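Local coordinates for protein YCGM (Escherichia coli, PDB 1NR9), which is of unknown function but belongs to the fumarylacetoacetate (FAA) hydrolase family and carries a bound magnesium ion, at residues Pro40-Val44 and Met167-Ile171; Thr148-Val154 and Glu206-Asp212. Numbering follows the deposited sequence.

Interaction 1 (Pro40-Val44 and Met167-Ile171)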
ATOM      1  N   PRO A  40     -12.955   9.715  19.783  1.00 71.64           N
ATOM      2  CA  PRO A  40     -13.182  10.662  18.685  1.00 71.09           C
ATOM      3  C   PRO A  40     -13.533   9.948  17.374  1.00 69.94           C
ATOM      4  O   PRO A  40     -13.876   8.763  17.381  1.00 69.60           O
ATOM      5  CB  PRO A  40     -11.854  11.413  18.604  1.00 72.66           C
ATOM      6  CG  PRO A  40     -11.391  11.409  20.034  1.00 74.01           C
ATOM      7  CD  PRO A  40     -11.670   9.984  20.451  1.00 72.55           C
ATOM      8  N   GLU A  41     -13.455  10.666  16.254  1.00 67.84           N
ATOM      9  CA  GLU A  41     -13.765  10.058  14.965  1.00 64.42           C
ATOM     10  C   GLU A  41     -12.740   8.967  14.685  1.00 60.58           C
ATOM     11  O   GLU A  41     -11.556   9.130  14.980  1.00 61.83           O
ATOM     12  CB  GLU A  41     -13.731  11.098  13.841  1.00 65.48           C
ATOM     13  CG  GLU A  41     -12.361  11.692  13.590  1.00 67.83           C
ATOM     14  CD  GLU A  41     -12.268  12.425  12.258  1.00 69.45           C
ATOM     15  OE1 GLU A  41     -12.461  11.781  11.199  1.00 68.92           O
ATOM     16  OE2 GLU A  41     -11.995  13.645  12.273  1.00 68.73           O
ATOM     17  N   GLU A  42     -13.201   7.853  14.126  1.00 54.21           N
ATOM     18  CA  GLU A  42     -12.332   6.733  13.807  1.00 47.99           C
ATOM     19  C   GLU A  42     -11.050   7.166  13.108  1.00 41.99           C
ATOM     20  O   GLU A  42     -11.061   8.041  12.235  1.00 42.76           O
ATOM     21  CB  GLU A  42     -13.063   5.734  12.917  1.00 50.52           C
ATOM     22  CG  GLU A  42     -14.081   4.891  13.635  1.00 55.07           C
ATOM     23  CD  GLU A  42     -14.728   3.882  12.710  1.00 59.46           C
ATOM     24  OE1 GLU A  42     -13.988   3.174  11.995  1.00 62.30           O
ATOM     25  OE2 GLU A  42     -15.975   3.790  12.699  1.00 64.04           O
ATOM     26  N   PRO A  43      -9.924   6.546  13.485  1.00 37.78           N
ATOM     27  CA  PRO A  43      -8.605   6.835  12.914  1.00 31.98           C
ATOM     28  C   PRO A  43      -8.581   6.781  11.383  1.00 28.67           C
ATOM     29  O   PRO A  43      -9.133   5.860  10.779  1.00 25.22           O
ATOM     30  CB  PRO A  43      -7.725   5.740  13.519  1.00 29.84           C
ATOM     31  CG  PRO A  43      -8.338   5.533  14.865  1.00 31.46           C
ATOM     32  CD  PRO A  43      -9.822   5.525  14.546  1.00 34.39           C
ATOM     33  N   VAL A  44      -7.952   7.783  10.770  1.00 28.08           N
ATOM     34  CA  VAL A  44      -7.787   7.827   9.319  1.00 26.13           C
ATOM     35  C   VAL A  44      -6.606   6.879   9.056  1.00 24.42           C
ATOM     36  O   VAL A  44      -5.597   6.930   9.761  1.00 23.26           O
ATOM     37  CB  VAL A  44      -7.436   9.248   8.835  1.00 27.85           C
ATOM     38  CG1 VAL A  44      -7.141   9.234   7.344  1.00 28.13           C
ATOM     39  CG2 VAL A  44      -8.584  10.194   9.135  1.00 24.74           C
HETATM   40  N   MSE A 167      -1.133  11.667  21.987  1.00 41.05           N
HETATM   41  CA  MSE A 167      -1.777  10.897  20.929  1.00 38.55           C
HETATM   42  C   MSE A 167      -3.271  10.802  21.223  1.00 38.09           C
HETATM   43  O   MSE A 167      -3.658  10.612  22.375  1.00 37.97           O
HETATM   44  CB  MSE A 167      -1.201   9.489  20.906  1.00 37.73           C
HETATM   45  CG  MSE A 167      -0.458   9.102  19.654  1.00 39.19           C
HETATM   46 SE   MSE A 167       0.247   7.306  19.861  0.88 34.43          SE
HETATM   47  CE  MSE A 167      -0.836   6.359  18.591  1.00 39.68           C
ATOM     48  N   ILE A 168      -4.111  10.929  20.200  1.00 35.73           N
ATOM     49  CA  ILE A 168      -5.552  10.816  20.421  1.00 34.64           C
ATOM     50  C   ILE A 168      -5.886   9.346  20.676  1.00 34.71           C
ATOM     51  O   ILE A 168      -6.446   8.999  21.725  1.00 34.12           O
ATOM     52  CB  ILE A 168      -6.352  11.303  19.210  1.00 35.71           C
ATOM     53  CG1 ILE A 168      -5.968  12.742  18.892  1.00 34.30           C
ATOM     54  CG2 ILE A 168      -7.841  11.198  19.495  1.00 34.85           C
ATOM     55  CD1 ILE A 168      -6.022  13.647  20.094  1.00 38.50           C
ATOM     56  N   HIS A 169      -5.546   8.494  19.707  1.00 32.38           N
ATOM     57  CA  HIS A 169      -5.749   7.047  19.820  1.00 29.95           C
ATOM     58  C   HIS A 169      -4.394   6.498  20.257  1.00 29.86           C
ATOM     59  O   HIS A 169      -3.403   6.635  19.547  1.00 29.56           O
ATOM     60  CB  HIS A 169      -6.138   6.462  18.470  1.00 27.26           C
ATOM     61  CG  HIS A 169      -7.308   7.147  17.840  1.00 26.34           C
ATOM     62  ND1 HIS A 169      -8.611   6.787  18.108  1.00 26.55           N
ATOM     63  CD2 HIS A 169      -7.372   8.208  17.001  1.00 23.61           C
ATOM     64  CE1 HIS A 169      -9.428   7.601  17.461  1.00 24.77           C
ATOM     65  NE2 HIS A 169      -8.702   8.471  16.782  1.00 22.53           N
ATOM     66  N   LYS A 170      -4.346   5.897  21.439  1.00 30.22           N
ATOM     67  CA  LYS A 170      -3.096   5.360  21.959  1.00 30.59           C
ATOM     68  C   LYS A 170      -2.508   4.283  21.036  1.00 30.11           C
ATOM     69  O   LYS A 170      -3.137   3.874  20.061  1.00 28.79           O
ATOM     70  CB  LYS A 170      -3.338   4.814  23.371  1.00 33.39           C
ATOM     71  CG  LYS A 170      -4.074   5.813  24.266  1.00 35.55           C
ATOM     72  CD  LYS A 170      -3.293   7.122  24.387  1.00 42.31           C
ATOM     73  CE  LYS A 170      -4.104   8.246  25.035  1.00 43.35           C
ATOM     74  NZ  LYS A 170      -5.257   8.682  24.189  1.00 44.63           N
ATOM     75  N   ILE A 171      -1.306   3.819  21.353  1.00 30.74           N
ATOM     76  CA  ILE A 171      -0.645   2.825  20.528  1.00 29.06           C
ATOM     77  C   ILE A 171      -1.324   1.471  20.416  1.00 31.70           C
ATOM     78  O   ILE A 171      -1.635   1.053  19.308  1.00 33.92           O
ATOM     79  CB  ILE A 171       0.808   2.607  20.973  1.00 29.38           C
ATOM     80  CG1 ILE A 171       1.574   3.931  20.894  1.00 28.41           C
ATOM     81  CG2 ILE A 171       1.473   1.544  20.088  1.00 26.64           C
ATOM     82  CD1 ILE A 171       3.029   3.824  21.331  1.00 30.62           C
TER
HETATM   83  O   HOH W   1      -8.475  10.591  15.510  1.00 20.90           O
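This is a small loop-to-loop contact at the surface of an FAA hydrolase-type fold, centred on a CH-pi interaction between a proline and a histidine. The loop 40-44 leads into strand 45-48. Its partner, the loop 167-171, connects strand 157-163 to helix 171-178, with K170 as the N-cap residue of that helix. Just 200 Å² is buried between them, with H169 giving up more than any other residue. P43 lies over one face of the H169 imidazole: P43 CG is 3.3 Å from the ring centroid and 2° off the normal, almost directly overhead. P40, which is poorly ordered and follows the unmodelled residues 30-39, makes the second apolar touch, P40 CG to I168 CG2 at 3.6 Å. Within the histidine loop, K170 NZ doubles back to donate to M167 O at 3.1 Å and I168 O at 2.8 Å, while N27 OD1 accepts a hydrogen bond from H169 N. P43 also packs on L174 and Y177 of helix 171-178, and its carbonyl oxygen accepts a hydrogen bond from K122 of the second subunit, so the proline loop sits between its own chain and the partner. The P43 side chain lies about 11 Å from the magnesium ion, too far for a direct part in its coordination. At the edge of the imidazole, E41 O lies near the ring plane, and a water bonded to H169 NE2 at 2.5 Å reaches E41 O by a weak hydrogen bond of 3.5 Å.

Interaction 2 (Thr148-Val154 and Glu206-Asp212)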
ATOM      1  N   THR A 148       6.569   8.985  25.484  1.00 37.77           N
ATOM      2  CA  THR A 148       7.899   9.170  24.930  1.00 38.71           C
ATOM      3  C   THR A 148       8.018  10.494  24.171  1.00 38.39           C
ATOM      4  O   THR A 148       7.055  10.975  23.567  1.00 35.86           O
ATOM      5  CB  THR A 148       8.256   7.985  23.994  1.00 38.64           C
ATOM      6  OG1 THR A 148       8.643   6.859  24.789  1.00 38.50           O
ATOM      7  CG2 THR A 148       9.378   8.348  23.040  1.00 40.14           C
ATOM      8  N   THR A 149       9.220  11.064  24.222  1.00 38.11           N
ATOM      9  CA  THR A 149       9.546  12.331  23.577  1.00 37.67           C
ATOM     10  C   THR A 149       9.899  12.191  22.098  1.00 37.13           C
ATOM     11  O   THR A 149      10.715  11.351  21.729  1.00 36.82           O
ATOM     12  CB  THR A 149      10.720  12.999  24.325  1.00 38.38           C
ATOM     13  OG1 THR A 149      10.191  13.870  25.330  1.00 37.36           O
ATOM     14  CG2 THR A 149      11.627  13.780  23.371  1.00 38.55           C
ATOM     15  N   LEU A 150       9.280  13.021  21.259  1.00 37.50           N
ATOM     16  CA  LEU A 150       9.536  13.016  19.815  1.00 37.63           C
ATOM     17  C   LEU A 150       9.939  14.412  19.347  1.00 36.31           C
ATOM     18  O   LEU A 150       9.235  15.389  19.610  1.00 38.00           O
ATOM     19  CB  LEU A 150       8.288  12.587  19.040  1.00 38.71           C
ATOM     20  CG  LEU A 150       7.796  11.147  19.170  1.00 41.81           C
ATOM     21  CD1 LEU A 150       6.525  10.977  18.348  1.00 41.27           C
ATOM     22  CD2 LEU A 150       8.888  10.176  18.692  1.00 42.38           C
ATOM     23  N   SER A 151      11.066  14.517  18.652  1.00 33.65           N
ATOM     24  CA  SER A 151      11.518  15.820  18.173  1.00 32.41           C
ATOM     25  C   SER A 151      12.255  15.746  16.850  1.00 30.15           C
ATOM     26  O   SER A 151      12.901  14.738  16.538  1.00 29.25           O
ATOM     27  CB  SER A 151      12.425  16.480  19.209  1.00 32.55           C
ATOM     28  OG  SER A 151      13.549  15.664  19.476  1.00 38.67           O
ATOM     29  N   LEU A 152      12.145  16.824  16.075  1.00 27.42           N
ATOM     30  CA  LEU A 152      12.813  16.927  14.787  1.00 27.20           C
ATOM     31  C   LEU A 152      13.357  18.332  14.586  1.00 28.43           C
ATOM     32  O   LEU A 152      12.621  19.328  14.674  1.00 27.04           O
ATOM     33  CB  LEU A 152      11.853  16.605  13.642  1.00 26.39           C
ATOM     34  CG  LEU A 152      12.396  16.766  12.213  1.00 24.58           C
ATOM     35  CD1 LEU A 152      11.450  16.105  11.241  1.00 28.30           C
ATOM     36  CD2 LEU A 152      12.534  18.227  11.848  1.00 26.71           C
ATOM     37  N   SER A 153      14.646  18.426  14.306  1.00 27.78           N
ATOM     38  CA  SER A 153      15.215  19.737  14.069  1.00 29.56           C
ATOM     39  C   SER A 153      15.769  19.786  12.659  1.00 29.39           C
ATOM     40  O   SER A 153      16.320  18.811  12.158  1.00 30.20           O
ATOM     41  CB  SER A 153      16.321  20.038  15.079  1.00 27.84           C
ATOM     42  OG  SER A 153      17.383  19.117  14.941  1.00 29.60           O
ATOM     43  N   VAL A 154      15.590  20.919  12.003  1.00 30.19           N
ATOM     44  CA  VAL A 154      16.116  21.082  10.662  1.00 31.46           C
ATOM     45  C   VAL A 154      17.139  22.204  10.771  1.00 31.48           C
ATOM     46  O   VAL A 154      16.828  23.289  11.276  1.00 31.36           O
ATOM     47  CB  VAL A 154      15.020  21.478   9.668  1.00 31.90           C
ATOM     48  CG1 VAL A 154      15.606  21.570   8.269  1.00 33.75           C
ATOM     49  CG2 VAL A 154      13.904  20.467   9.706  1.00 32.49           C
ATOM     50  N   GLU A 206      19.930  19.578   6.780  1.00 29.12           N
ATOM     51  CA  GLU A 206      20.442  18.553   7.665  1.00 28.40           C
ATOM     52  C   GLU A 206      19.355  18.498   8.715  1.00 29.19           C
ATOM     53  O   GLU A 206      18.851  19.542   9.127  1.00 30.21           O
ATOM     54  CB  GLU A 206      21.769  18.960   8.301  1.00 29.61           C
ATOM     55  CG  GLU A 206      22.328  17.907   9.256  1.00 35.50           C
ATOM     56  CD  GLU A 206      23.826  18.049   9.524  1.00 38.55           C
ATOM     57  OE1 GLU A 206      24.259  19.139   9.950  1.00 43.90           O
ATOM     58  OE2 GLU A 206      24.575  17.066   9.318  1.00 39.32           O
ATOM     59  N   LEU A 207      18.960  17.295   9.120  1.00 28.53           N
ATOM     60  CA  LEU A 207      17.923  17.145  10.134  1.00 26.98           C
ATOM     61  C   LEU A 207      18.269  16.072  11.137  1.00 25.48           C
ATOM     62  O   LEU A 207      18.828  15.040  10.780  1.00 27.27           O
ATOM     63  CB  LEU A 207      16.575  16.807   9.496  1.00 23.84           C
ATOM     64  CG  LEU A 207      16.520  15.620   8.544  1.00 22.35           C
ATOM     65  CD1 LEU A 207      15.413  14.670   8.952  1.00 21.72           C
ATOM     66  CD2 LEU A 207      16.289  16.130   7.131  1.00 22.50           C
ATOM     67  N   THR A 208      17.949  16.324  12.401  1.00 23.05           N
ATOM     68  CA  THR A 208      18.220  15.340  13.430  1.00 25.39           C
ATOM     69  C   THR A 208      16.874  14.971  14.091  1.00 24.02           C
ATOM     70  O   THR A 208      16.120  15.834  14.536  1.00 26.21           O
ATOM     71  CB  THR A 208      19.272  15.868  14.450  1.00 25.53           C
ATOM     72  OG1 THR A 208      18.649  16.712  15.413  1.00 30.05           O
ATOM     73  CG2 THR A 208      20.324  16.679  13.741  1.00 21.92           C
ATOM     74  N   VAL A 209      16.555  13.681  14.083  1.00 25.24           N
ATOM     75  CA  VAL A 209      15.310  13.171  14.648  1.00 26.82           C
ATOM     76  C   VAL A 209      15.619  12.614  16.031  1.00 26.40           C
ATOM     77  O   VAL A 209      16.727  12.125  16.273  1.00 25.62           O
ATOM     78  CB  VAL A 209      14.725  12.051  13.756  1.00 26.40           C
ATOM     79  CG1 VAL A 209      15.696  10.899  13.672  1.00 29.02           C
ATOM     80  CG2 VAL A 209      13.411  11.564  14.321  1.00 30.88           C
ATOM     81  N   THR A 210      14.652  12.677  16.943  1.00 28.79           N
ATOM     82  CA  THR A 210      14.893  12.194  18.299  1.00 30.86           C
ATOM     83  C   THR A 210      13.690  11.631  19.012  1.00 32.02           C
ATOM     84  O   THR A 210      12.604  12.205  18.956  1.00 32.97           O
ATOM     85  CB  THR A 210      15.434  13.320  19.180  1.00 30.42           C
ATOM     86  OG1 THR A 210      16.792  13.579  18.831  1.00 34.28           O
ATOM     87  CG2 THR A 210      15.349  12.946  20.645  1.00 32.99           C
ATOM     88  N   PHE A 211      13.887  10.509  19.696  1.00 34.56           N
ATOM     89  CA  PHE A 211      12.807   9.919  20.467  1.00 37.87           C
ATOM     90  C   PHE A 211      13.400   9.289  21.718  1.00 41.81           C
ATOM     91  O   PHE A 211      14.343   8.494  21.642  1.00 43.31           O
ATOM     92  CB  PHE A 211      11.992   8.922  19.618  1.00 34.95           C
ATOM     93  CG  PHE A 211      12.547   7.521  19.575  1.00 32.62           C
ATOM     94  CD1 PHE A 211      11.993   6.517  20.366  1.00 31.55           C
ATOM     95  CD2 PHE A 211      13.607   7.198  18.736  1.00 29.43           C
ATOM     96  CE1 PHE A 211      12.493   5.206  20.322  1.00 28.70           C
ATOM     97  CE2 PHE A 211      14.111   5.892  18.686  1.00 28.22           C
ATOM     98  CZ  PHE A 211      13.550   4.895  19.483  1.00 26.72           C
ATOM     99  N   ASP A 212      12.868   9.711  22.866  1.00 46.21           N
ATOM    100  CA  ASP A 212      13.287   9.253  24.191  1.00 49.63           C
ATOM    101  C   ASP A 212      14.744   8.855  24.376  1.00 46.79           C
ATOM    102  O   ASP A 212      15.073   7.671  24.492  1.00 46.93           O
ATOM    103  CB  ASP A 212      12.399   8.102  24.667  1.00 61.61           C
ATOM    104  CG  ASP A 212      11.282   8.571  25.583  1.00 73.82           C
ATOM    105  OD1 ASP A 212      10.614   7.709  26.196  1.00 83.29           O
ATOM    106  OD2 ASP A 212      11.074   9.803  25.686  1.00 82.69           O
TER
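D212 and T210 lose the most surface where strands 149-154 and 206-211 run side by side, antiparallel at 175° with axes 4.6 Å apart. T210 forms a hydrogen-bonded pair with S151: S151 N donates to T210 O at 2.8 Å and T210 N to S151 O at 2.7 Å. Their side chains share a face with S153 and T208, the next such pair, where T208 OG1 donates to S153 OG at 2.8 Å; T210 OG1 bonds to S215 on the adjoining strand. D212, though poorly ordered, closes the end of the ladder with its carboxylate, OD2 accepting from T149 N at 2.7 Å and OD1 from T148 OG1 at 2.6 Å. The other face is apolar. L150, L152, V154, L207, V209 and F211 line it, and several of them pack on strands 69-79 and 95-102 of the mixed sheet. The pair forms the two central strands of a four-stranded antiparallel sheet, ordered 157-163, 149-154, 206-211, 214-219.

In the fold
Along the chain the segments of the two contacts alternate: 40-44 comes first, then 148-154, 167-171 and finally 206-212, all within the FAA hydrolase-type fold. The contact centres are 22 Å apart and their nearest atoms about 7 Å, so they do not touch. Strand 157-163, the neighbour of 149-154 in the four-stranded sheet, leads into the loop of interaction 1, which joins the two regions through the sequence. Strand 69-79 of the mixed sheet meets both neighbourhoods, packing against I171 beside interaction 1 and against L152 and V209 of interaction 2. Interaction 2 forms the middle of the four-stranded sheet and is partly buried against the mixed sheet, whereas interaction 1 is a surface contact beside the second subunit.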